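Local coordinates for protein-glutamine gamma-glutamyltransferase (Pagrus major, PDB 1G0D) that probably catalyses calcium-dependent cross-linking of proteins, joining glutamine side chains to lysine side chains or small amines with release of ammonia, at residues V34-P39 and M132-W137; P51-L56 and M115-H120; V231-W236 and V267-C272; L475-A480 and V561-D566. All coordinates share one frame; numbering follows the deposited sequence.

Interactions 1 and 2 belong to the same mixed sheet of the N-terminal domain, with interaction 2 nested in the chain segment that interaction 1 closes. Interaction 1 is buried and mixes parallel strand pairing with arginine and amide contacts, whereas interaction 2 is a surface contact at a turn, built from one antiparallel pair and packing of two histidines, a methionine and a proline. Interaction 3, partly buried, lies in the catalytic core and ends at the active-site cysteine; it combines backbone bonds, a glutamine amide and arginine and tryptophan packing. Interaction 4, about 85 Å from interaction 2 between centres, is buried, its side-chain packing apolar, joining facing sheets of a later barrel without a hydrogen bond.

Interaction 1: V34-P39 and M132-W137; sequences VRRGQP and MLFNPW
Arg-35 runs past four residues of 132-137, beginning with Asn-135, whose CG lies 3.7 Å from Arg-35 CB. Arg-35 CG stands anti to the carbonyl carbon (chi1 -56°), and beyond it the extended chain takes CD past Phe-134 O and Trp-137 CZ3. Trp-137 CZ3 then sits 3.7 Å from Arg-35 NE, over one face of the guanidinium and toward its rim, with the planes 71° apart; Leu-133 CD2 occupies the opposite face. At the tip, Arg-35 NH1 reaches Phe-134 O in the guanidinium plane by a weak 3.4 Å bond, while NE and NH2 bind the carbonyls of His-22 and Arg-23. Strand 33-35 is an outermost strand of the mixed sheet in the N-terminal β-sandwich and pairs parallel with strand 121-133: Leu-133 N donates to Val-34 O and Arg-36 N to Leu-133 O, both at 3.1 Å. The chain then makes a type II turn, Arg-35 to Gln-38; at the Gly-37 backbone angles a CB would press on the carbonyl O of Arg-36. Asn-135 ND2 holds the turn by donating to Arg-36 O at 2.7 Å, approaching 37° above the carbonyl plane; a water donates to Gln-38 OE1 and Asn-135 OD1, and Gln-38 NE2 donates to Ala-21 O. Phe-134 CD2 lies over the centre of the Arg-36 guanidinium, 3.5 Å from Arg-36 CZ, and Asp-141 salt-bridges Arg-36 NH2.

Interaction 2: P51-L56 and M115-H120; sequences PPKHHL and MSPDGH
His-55 and Met-115 form an antiparallel hydrogen-bonded pair, the two backbone bonds that tie these segments together. Met-115 N donates to His-55 O at 3.0 Å, and His-55 N donates back to Met-115 O at 3.2 Å. The same Met-115 O also receives a CA-H contact from His-54 CA. Among side-chain polar bonds, His-55 NE2 is hydrogen-bonded to Glu-57 OE1. Within 115-120, His-120, just past the turn, binds back to Asp-118: His-120 ND1 donates almost straight (173°) to the syn lone pair of Asp-118 OD1, which accepts in the imidazole plane. Among the van der Waals contacts, the side chains of His-55 and Met-115 lie side by side and point the same way, with Met-115 CE 3.3 Å from His-55 CE1. With CG anti to the carbonyl carbon (chi1 -75°), the His-54 ring lays one face over the backbone joining Met-115 to Ser-116, its CE1 3.5 Å from Ser-116 CA, while Pro-117 CD meets ND1 near the ring plane, also at 3.5 Å. An alanine at His-54 would probably leave Ser-116 CA and Pro-117 CD without their ring partner, opening a gap beside the turn. Beside the His-54 ring, Pro-117 CG packs 3.3 Å from Lys-53 CB. Ser-116 to Gly-119 make the type I turn of a β-hairpin that carries strand 106-115 into strand 121-133. Strand 55-62 borders 106-115 on its other flank, and the pairing marks where 55-62 begins to pair with it; His-54 and Ser-116 both rest on Val-122, and Met-115 on Ile-121.

Interaction 3: V231-W236 and V267-C272; sequences VLTGRW and VKYGQC
Gln-271 NE2 is bound by two oxygens: it donates to Arg-235 O at 2.6 Å, in the carbonyl plane, and is also hydrogen-bonded to Tyr-240 OH. Before it, the backbones pair in parallel at Leu-232 with Val-267 and at Gly-234 with Gly-270, the second chain turning a corner at Lys-268; Thr-233 N donates to Val-267 O and Gly-270 N to Thr-233 O, each at 2.7 Å. The Tyr-269 ring, which follows a cis peptide bond, lies beside Arg-235, whose chain, CG anti to the backbone N (chi1 -179°), bends at chi2 and chi3. Arg-235 CB sits 3.5 Å from Tyr-269 CG, and the guanidinium, tilted 30° from the ring, has Tyr-269 OH over one face. An alanine in place of Tyr-269 would probably leave the Arg-235 chain without the ring it lies against and Asp-242 N without its hydroxyl partner. Arg-235 NH1 is bound separately by Pro-239 O. Further on, Trp-236 CH2 packs 3.2 Å from Cys-272 N; that N has a weak hydrogen bond to Tyr-515 OH. Gln-271 is the N-cap residue of helix 272-286, so the catalytic Cys-272 opens that helix beside His-332, the arrangement of the papain-like Cys-His-Asp active site of transglutaminases.

Interaction 4: L475-A480 and V561-D566; sequences LSIKHA and VKALLD
Leu-475 and Ile-477 face Val-561, Ala-563 and Leu-565 across two strand segments, 475-479 and 561-566, whose axes approach to 7.9 Å and run nearly antiparallel at 154°. No hydrogen bond joins them, because they belong to opposing sheets of the first of the two C-terminal β-barrels of the transglutaminase fold: 473-479 is an outermost strand of one sheet, and 558-566 lies between 502-513 and 573-581 in the other. The contact is therefore made largely by aliphatic side chains. On Leu-475, CG stands anti to the backbone N (chi1 -152°), and the CD2 branch does most of the touching: it meets Leu-565 CB at 3.4 Å and Ala-563 CB at 4.0 Å, while CD1 reaches Leu-565 CG. The small Ala-563 leaves its backbone within reach as well, and its carbonyl O is 3.6 Å from Leu-475 CD2. Leu-506 and Val-492 add further apolar cover, the first to both leucines, the second to Leu-475 and Ala-563. Ser-476 points away from 561-566, and Lys-478 forms a salt bridge with Glu-493. Residues 476-480, like Ile-580, which touches Val-561, belong to the GTP site inferred from relatives, so this packing probably backs one wall of that pocket. Ile-477 directs two branches across the interface: CG2 and CD1 both meet Val-561 CG1, and CD1 also lies 3.5 Å from Val-561 O.

Interaction 1: V34-P39 and M132-W137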
# COMPACT_ATOMS: atom_id res chain seq x y z
N VAL A 34 20.43 12.87 7.21
CA VAL A 34 19.82 14.17 7.44
C VAL A 34 18.54 14.46 6.62
O VAL A 34 18.32 13.80 5.63
CB VAL A 34 21.01 15.14 7.13
CG1 VAL A 34 20.64 16.22 6.11
CG2 VAL A 34 21.61 15.62 8.44
N ARG A 35 17.69 15.41 7.02
CA ARG A 35 16.49 15.78 6.23
C ARG A 35 16.71 17.23 5.70
O ARG A 35 17.39 18.01 6.35
CB ARG A 35 15.22 15.69 7.08
CG ARG A 35 15.03 14.32 7.70
CD ARG A 35 13.61 14.07 8.17
NE ARG A 35 13.45 12.70 8.67
CZ ARG A 35 12.80 11.70 8.04
NH1 ARG A 35 12.26 11.86 6.84
NH2 ARG A 35 12.68 10.52 8.64
N ARG A 36 16.15 17.58 4.54
CA ARG A 36 16.36 18.90 3.93
C ARG A 36 15.70 20.12 4.54
O ARG A 36 14.66 20.02 5.15
CB ARG A 36 16.00 18.86 2.44
CG ARG A 36 14.55 18.84 2.15
CD ARG A 36 14.25 18.28 0.74
NE ARG A 36 12.86 18.55 0.33
CZ ARG A 36 12.42 18.53 -0.92
NH1 ARG A 36 13.24 18.26 -1.92
NH2 ARG A 36 11.16 18.86 -1.20
N GLY A 37 16.31 21.28 4.35
CA GLY A 37 15.75 22.50 4.88
C GLY A 37 16.03 22.71 6.35
O GLY A 37 15.64 23.73 6.92
N GLN A 38 16.73 21.75 6.96
CA GLN A 38 17.09 21.76 8.39
C GLN A 38 18.62 21.66 8.50
O GLN A 38 19.24 20.76 7.94
CB GLN A 38 16.41 20.57 9.07
CG GLN A 38 16.56 20.52 10.56
CD GLN A 38 15.88 19.30 11.17
OE1 GLN A 38 14.82 18.90 10.71
NE2 GLN A 38 16.49 18.72 12.21
N PRO A 39 19.25 22.55 9.27
CA PRO A 39 20.70 22.52 9.41
C PRO A 39 21.27 21.36 10.17
O PRO A 39 20.60 20.75 11.00
CB PRO A 39 21.00 23.83 10.12
CG PRO A 39 19.80 24.05 10.96
CD PRO A 39 18.65 23.61 10.09
N MET A 132 20.32 12.40 2.27
CA MET A 132 19.34 13.46 2.45
C MET A 132 17.94 12.99 2.05
O MET A 132 17.74 12.49 0.94
CB MET A 132 19.75 14.66 1.60
CG MET A 132 18.75 15.78 1.64
SD MET A 132 19.07 16.92 3.00
CE MET A 132 20.55 17.73 2.43
N LEU A 133 16.99 13.16 2.95
CA LEU A 133 15.58 12.77 2.76
C LEU A 133 14.64 14.01 2.70
O LEU A 133 15.06 15.14 2.90
CB LEU A 133 15.14 11.88 3.93
CG LEU A 133 15.69 10.48 4.20
CD1 LEU A 133 16.71 10.05 3.18
CD2 LEU A 133 16.25 10.48 5.55
N PHE A 134 13.36 13.76 2.43
CA PHE A 134 12.36 14.82 2.36
C PHE A 134 12.10 15.26 3.81
O PHE A 134 12.26 14.48 4.74
CB PHE A 134 11.08 14.26 1.72
CG PHE A 134 11.14 14.18 0.21
CD1 PHE A 134 11.30 12.95 -0.43
CD2 PHE A 134 11.10 15.33 -0.56
CE1 PHE A 134 11.43 12.88 -1.82
CE2 PHE A 134 11.23 15.26 -1.96
CZ PHE A 134 11.40 14.05 -2.59
N ASN A 135 11.66 16.50 4.02
CA ASN A 135 11.42 17.03 5.36
C ASN A 135 10.03 17.61 5.53
O ASN A 135 9.84 18.81 5.36
CB ASN A 135 12.41 18.14 5.65
CG ASN A 135 12.65 18.31 7.10
OD1 ASN A 135 11.91 17.78 7.92
ND2 ASN A 135 13.69 19.06 7.46
N PRO A 136 9.03 16.76 5.85
CA PRO A 136 7.66 17.27 6.04
C PRO A 136 7.47 18.08 7.31
O PRO A 136 6.38 18.56 7.57
CB PRO A 136 6.78 16.02 6.04
CG PRO A 136 7.67 14.89 6.24
CD PRO A 136 9.10 15.31 5.99
N TRP A 137 8.52 18.21 8.13
CA TRP A 137 8.41 19.01 9.34
C TRP A 137 8.95 20.41 9.11
O TRP A 137 8.78 21.27 9.96
CB TRP A 137 9.21 18.41 10.45
CG TRP A 137 8.67 17.17 10.96
CD1 TRP A 137 7.72 17.03 11.91
CD2 TRP A 137 9.04 15.86 10.54
NE1 TRP A 137 7.46 15.68 12.13
CE2 TRP A 137 8.26 14.94 11.30
CE3 TRP A 137 9.96 15.35 9.60
CZ2 TRP A 137 8.37 13.54 11.14
CZ3 TRP A 137 10.06 13.95 9.45
CH2 TRP A 137 9.26 13.07 10.22
O HOH W 1 12.95 17.01 10.48

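Interaction 2: P51-L56 and M115-H120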
# COMPACT_ATOMS: atom_id res chain seq x y z
N PRO A 51 46.17 28.03 8.81
CA PRO A 51 47.29 28.90 8.46
C PRO A 51 46.76 30.29 8.10
O PRO A 51 45.97 30.43 7.18
CB PRO A 51 47.94 28.19 7.29
CG PRO A 51 47.59 26.74 7.49
CD PRO A 51 46.22 26.74 8.09
N PRO A 52 47.23 31.33 8.80
CA PRO A 52 46.87 32.73 8.63
C PRO A 52 45.92 33.15 7.49
O PRO A 52 44.74 33.42 7.73
CB PRO A 52 48.23 33.43 8.58
CG PRO A 52 49.12 32.52 9.52
CD PRO A 52 48.33 31.23 9.78
N LYS A 53 46.43 33.21 6.27
CA LYS A 53 45.58 33.62 5.17
C LYS A 53 44.87 32.46 4.46
O LYS A 53 44.48 32.55 3.30
CB LYS A 53 46.40 34.45 4.17
CG LYS A 53 46.90 35.80 4.74
CD LYS A 53 47.92 36.49 3.81
CE LYS A 53 48.40 37.85 4.33
NZ LYS A 53 49.12 38.61 3.26
N HIS A 54 44.68 31.38 5.21
CA HIS A 54 44.02 30.18 4.71
C HIS A 54 42.56 30.13 5.18
O HIS A 54 42.26 30.46 6.32
CB HIS A 54 44.75 28.94 5.21
CG HIS A 54 46.03 28.69 4.49
ND1 HIS A 54 46.60 29.61 3.64
CD2 HIS A 54 46.84 27.60 4.45
CE1 HIS A 54 47.70 29.11 3.11
NE2 HIS A 54 47.86 27.89 3.58
N HIS A 55 41.66 29.69 4.31
CA HIS A 55 40.27 29.64 4.69
C HIS A 55 39.64 28.33 4.26
O HIS A 55 40.21 27.64 3.45
CB HIS A 55 39.53 30.83 4.06
CG HIS A 55 39.22 30.65 2.61
ND1 HIS A 55 40.19 30.52 1.64
CD2 HIS A 55 38.03 30.54 1.96
CE1 HIS A 55 39.63 30.33 0.47
NE2 HIS A 55 38.32 30.33 0.63
N LEU A 56 38.48 27.98 4.82
CA LEU A 56 37.79 26.74 4.44
C LEU A 56 36.84 26.94 3.25
O LEU A 56 36.26 28.02 3.05
CB LEU A 56 36.98 26.13 5.63
CG LEU A 56 37.67 25.58 6.88
CD1 LEU A 56 36.69 24.83 7.77
CD2 LEU A 56 38.80 24.68 6.46
N MET A 115 42.25 26.17 1.81
CA MET A 115 43.01 26.77 0.74
C MET A 115 43.82 28.00 1.00
O MET A 115 43.49 28.82 1.86
CB MET A 115 42.11 27.11 -0.39
CG MET A 115 41.52 25.92 -1.01
SD MET A 115 40.00 26.38 -1.71
CE MET A 115 40.24 28.21 -1.93
N SER A 116 44.86 28.13 0.18
CA SER A 116 45.78 29.25 0.18
C SER A 116 44.99 30.50 -0.20
O SER A 116 43.98 30.40 -0.87
CB SER A 116 46.86 28.99 -0.86
OG SER A 116 47.86 29.98 -0.83
N PRO A 117 45.43 31.69 0.23
CA PRO A 117 44.69 32.91 -0.12
C PRO A 117 44.74 33.28 -1.61
O PRO A 117 44.04 34.19 -2.04
CB PRO A 117 45.33 33.99 0.74
CG PRO A 117 46.70 33.51 0.98
CD PRO A 117 46.61 31.99 1.06
N ASP A 118 45.57 32.57 -2.39
CA ASP A 118 45.72 32.84 -3.83
C ASP A 118 44.74 32.07 -4.72
O ASP A 118 44.52 32.43 -5.88
CB ASP A 118 47.14 32.51 -4.28
CG ASP A 118 47.38 31.02 -4.36
OD1 ASP A 118 47.91 30.57 -5.40
OD2 ASP A 118 47.03 30.32 -3.38
N GLY A 119 44.19 30.99 -4.17
CA GLY A 119 43.24 30.17 -4.90
C GLY A 119 43.65 28.73 -5.06
O GLY A 119 43.18 28.05 -5.98
N HIS A 120 44.52 28.23 -4.20
CA HIS A 120 44.90 26.85 -4.34
C HIS A 120 44.77 26.01 -3.09
O HIS A 120 45.11 26.44 -1.99
CB HIS A 120 46.30 26.75 -4.98
CG HIS A 120 47.44 26.86 -4.03
ND1 HIS A 120 48.20 28.01 -3.91
CD2 HIS A 120 48.02 25.94 -3.21
CE1 HIS A 120 49.19 27.79 -3.06
NE2 HIS A 120 49.10 26.55 -2.62

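Interaction 3: V231-W236 and V267-C272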
# COMPACT_ATOMS: atom_id res chain seq x y z
N VAL A 231 10.11 -3.81 -8.83
CA VAL A 231 10.36 -4.50 -7.58
C VAL A 231 9.61 -5.81 -7.45
O VAL A 231 10.14 -6.78 -6.89
CB VAL A 231 10.02 -3.61 -6.38
CG1 VAL A 231 10.07 -4.41 -5.00
CG2 VAL A 231 10.96 -2.48 -6.41
N LEU A 232 8.39 -5.85 -7.97
CA LEU A 232 7.57 -7.05 -7.89
C LEU A 232 6.99 -7.46 -9.22
O LEU A 232 6.75 -6.64 -10.11
CB LEU A 232 6.41 -6.83 -6.94
CG LEU A 232 6.64 -6.86 -5.43
CD1 LEU A 232 5.53 -6.07 -4.74
CD2 LEU A 232 6.68 -8.31 -4.95
N THR A 233 6.72 -8.75 -9.33
CA THR A 233 6.11 -9.32 -10.50
C THR A 233 4.66 -9.57 -10.09
O THR A 233 4.40 -10.12 -9.01
CB THR A 233 6.82 -10.66 -10.86
OG1 THR A 233 8.08 -10.37 -11.48
CG2 THR A 233 6.01 -11.48 -11.82
N GLY A 234 3.70 -9.15 -10.91
CA GLY A 234 2.32 -9.39 -10.53
C GLY A 234 1.80 -10.71 -11.07
O GLY A 234 2.13 -11.11 -12.18
N ARG A 235 1.02 -11.42 -10.25
CA ARG A 235 0.41 -12.67 -10.66
C ARG A 235 -0.99 -12.60 -10.05
O ARG A 235 -1.15 -12.70 -8.83
CB ARG A 235 1.12 -13.87 -10.07
CG ARG A 235 0.51 -15.21 -10.50
CD ARG A 235 1.19 -15.64 -11.78
NE ARG A 235 1.49 -17.06 -11.79
CZ ARG A 235 2.48 -17.61 -12.49
NH1 ARG A 235 2.68 -18.91 -12.43
NH2 ARG A 235 3.27 -16.86 -13.25
N TRP A 236 -1.99 -12.43 -10.91
CA TRP A 236 -3.35 -12.28 -10.47
C TRP A 236 -4.10 -13.55 -10.19
O TRP A 236 -5.20 -13.49 -9.64
CB TRP A 236 -4.07 -11.36 -11.45
CG TRP A 236 -3.29 -10.04 -11.55
CD1 TRP A 236 -2.33 -9.75 -12.46
CD2 TRP A 236 -3.25 -8.97 -10.57
NE1 TRP A 236 -1.68 -8.57 -12.11
CE2 TRP A 236 -2.22 -8.08 -10.96
CE3 TRP A 236 -3.97 -8.69 -9.40
CZ2 TRP A 236 -1.91 -6.94 -10.24
CZ3 TRP A 236 -3.65 -7.54 -8.69
CH2 TRP A 236 -2.63 -6.68 -9.11
N VAL A 267 10.43 -9.42 -7.84
CA VAL A 267 10.13 -10.47 -6.88
C VAL A 267 8.82 -11.13 -7.22
O VAL A 267 7.86 -10.44 -7.53
CB VAL A 267 10.06 -9.88 -5.48
CG1 VAL A 267 9.70 -10.94 -4.47
CG2 VAL A 267 11.39 -9.21 -5.16
N LYS A 268 8.78 -12.46 -7.18
CA LYS A 268 7.53 -13.19 -7.45
C LYS A 268 6.81 -13.61 -6.16
O LYS A 268 7.36 -14.38 -5.39
CB LYS A 268 7.83 -14.45 -8.24
CG LYS A 268 8.42 -14.22 -9.62
CD LYS A 268 8.32 -15.48 -10.45
CE LYS A 268 9.33 -15.51 -11.55
NZ LYS A 268 10.65 -15.17 -10.97
N TYR A 269 5.58 -13.15 -5.92
CA TYR A 269 4.79 -12.31 -6.83
C TYR A 269 4.07 -11.27 -5.98
O TYR A 269 4.16 -11.28 -4.78
CB TYR A 269 3.71 -13.15 -7.55
CG TYR A 269 4.20 -14.32 -8.41
CD1 TYR A 269 4.67 -14.13 -9.73
CD2 TYR A 269 4.17 -15.61 -7.91
CE1 TYR A 269 5.10 -15.24 -10.51
CE2 TYR A 269 4.59 -16.70 -8.67
CZ TYR A 269 5.06 -16.54 -9.96
OH TYR A 269 5.50 -17.68 -10.64
N GLY A 270 3.31 -10.40 -6.60
CA GLY A 270 2.57 -9.45 -5.81
C GLY A 270 1.19 -9.21 -6.41
O GLY A 270 0.90 -9.59 -7.55
N GLN A 271 0.32 -8.61 -5.60
CA GLN A 271 -1.02 -8.23 -6.02
C GLN A 271 -1.25 -6.78 -5.54
O GLN A 271 -0.44 -6.28 -4.75
CB GLN A 271 -2.05 -9.20 -5.47
CG GLN A 271 -2.35 -10.27 -6.50
CD GLN A 271 -2.86 -11.58 -5.93
OE1 GLN A 271 -3.40 -11.65 -4.80
NE2 GLN A 271 -2.69 -12.64 -6.71
N CYS A 272 -2.32 -6.11 -5.98
CA CYS A 272 -2.51 -4.70 -5.62
C CYS A 272 -2.19 -4.21 -4.22
O CYS A 272 -1.44 -3.23 -4.11
CB CYS A 272 -3.88 -4.20 -6.08
SG CYS A 272 -5.23 -4.63 -5.07
O HOH W 2 10.60 -12.34 -11.99
O HOH W 3 6.38 -17.11 -13.28

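Interaction 4: L475-A480 and V561-D566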
# COMPACT_ATOMS: atom_id res chain seq x y z
N LEU A 475 -34.87 -7.60 -2.96
CA LEU A 475 -34.02 -8.78 -2.90
C LEU A 475 -32.80 -8.52 -2.04
O LEU A 475 -32.25 -7.43 -2.07
CB LEU A 475 -33.59 -9.15 -4.34
CG LEU A 475 -33.25 -10.58 -4.77
CD1 LEU A 475 -34.19 -11.61 -4.18
CD2 LEU A 475 -33.30 -10.64 -6.28
N SER A 476 -32.37 -9.51 -1.27
CA SER A 476 -31.21 -9.37 -0.41
C SER A 476 -30.63 -10.73 -0.06
O SER A 476 -31.38 -11.68 0.04
CB SER A 476 -31.61 -8.64 0.88
OG SER A 476 -32.32 -9.48 1.78
N ILE A 477 -29.31 -10.82 0.10
CA ILE A 477 -28.62 -12.07 0.44
C ILE A 477 -28.03 -11.92 1.82
O ILE A 477 -27.52 -10.85 2.14
CB ILE A 477 -27.48 -12.39 -0.57
CG1 ILE A 477 -28.07 -12.59 -1.96
CG2 ILE A 477 -26.75 -13.65 -0.19
CD1 ILE A 477 -27.13 -12.26 -3.05
N LYS A 478 -28.07 -12.97 2.63
CA LYS A 478 -27.54 -12.87 3.98
C LYS A 478 -26.80 -14.10 4.43
O LYS A 478 -27.12 -15.19 4.02
CB LYS A 478 -28.67 -12.60 4.96
CG LYS A 478 -30.07 -12.66 4.36
CD LYS A 478 -31.03 -11.73 5.10
CE LYS A 478 -32.49 -12.16 4.87
NZ LYS A 478 -33.46 -11.29 5.62
N HIS A 479 -25.81 -13.93 5.29
CA HIS A 479 -25.06 -15.07 5.76
C HIS A 479 -24.48 -14.86 7.15
O HIS A 479 -24.28 -13.71 7.57
CB HIS A 479 -23.94 -15.39 4.77
CG HIS A 479 -22.82 -14.40 4.75
ND1 HIS A 479 -22.41 -13.76 3.60
CD2 HIS A 479 -21.97 -13.98 5.72
CE1 HIS A 479 -21.36 -13.00 3.86
NE2 HIS A 479 -21.07 -13.12 5.14
N ALA A 480 -24.19 -15.96 7.85
CA ALA A 480 -23.63 -15.92 9.21
C ALA A 480 -22.10 -15.91 9.29
O ALA A 480 -21.54 -16.40 10.27
CB ALA A 480 -24.14 -17.11 10.02
N VAL A 561 -22.31 -14.89 -4.41
CA VAL A 561 -23.69 -15.35 -4.56
C VAL A 561 -24.47 -14.26 -5.28
O VAL A 561 -24.29 -13.08 -4.98
CB VAL A 561 -24.33 -15.59 -3.19
CG1 VAL A 561 -25.78 -16.04 -3.36
CG2 VAL A 561 -23.53 -16.64 -2.44
N LYS A 562 -25.30 -14.65 -6.24
CA LYS A 562 -26.12 -13.70 -7.01
C LYS A 562 -27.58 -14.12 -7.02
O LYS A 562 -27.90 -15.30 -6.98
CB LYS A 562 -25.64 -13.60 -8.45
CG LYS A 562 -24.18 -13.27 -8.57
CD LYS A 562 -23.80 -13.10 -10.03
CE LYS A 562 -22.36 -12.67 -10.21
NZ LYS A 562 -22.15 -12.19 -11.59
N ALA A 563 -28.49 -13.18 -7.06
CA ALA A 563 -29.88 -13.57 -7.07
C ALA A 563 -30.55 -12.66 -8.07
O ALA A 563 -30.26 -11.47 -8.12
CB ALA A 563 -30.49 -13.41 -5.69
N LEU A 564 -31.41 -13.24 -8.89
CA LEU A 564 -32.15 -12.48 -9.90
C LEU A 564 -33.60 -12.69 -9.52
O LEU A 564 -33.99 -13.78 -9.13
CB LEU A 564 -31.90 -13.08 -11.29
CG LEU A 564 -31.80 -12.21 -12.53
CD1 LEU A 564 -33.06 -12.36 -13.32
CD2 LEU A 564 -31.53 -10.77 -12.17
N LEU A 565 -34.40 -11.65 -9.62
CA LEU A 565 -35.80 -11.79 -9.28
C LEU A 565 -36.52 -11.21 -10.46
O LEU A 565 -36.62 -9.99 -10.54
CB LEU A 565 -36.13 -10.95 -8.05
CG LEU A 565 -37.13 -11.36 -6.97
CD1 LEU A 565 -38.34 -10.45 -7.05
CD2 LEU A 565 -37.53 -12.79 -7.14
N ASP A 566 -36.98 -12.02 -11.40
CA ASP A 566 -37.68 -11.38 -12.48
C ASP A 566 -39.04 -11.00 -11.97
O ASP A 566 -39.96 -11.81 -11.81
CB ASP A 566 -37.79 -12.23 -13.71
CG ASP A 566 -37.62 -11.39 -14.96
OD1 ASP A 566 -36.90 -11.83 -15.89
OD2 ASP A 566 -38.21 -10.27 -14.99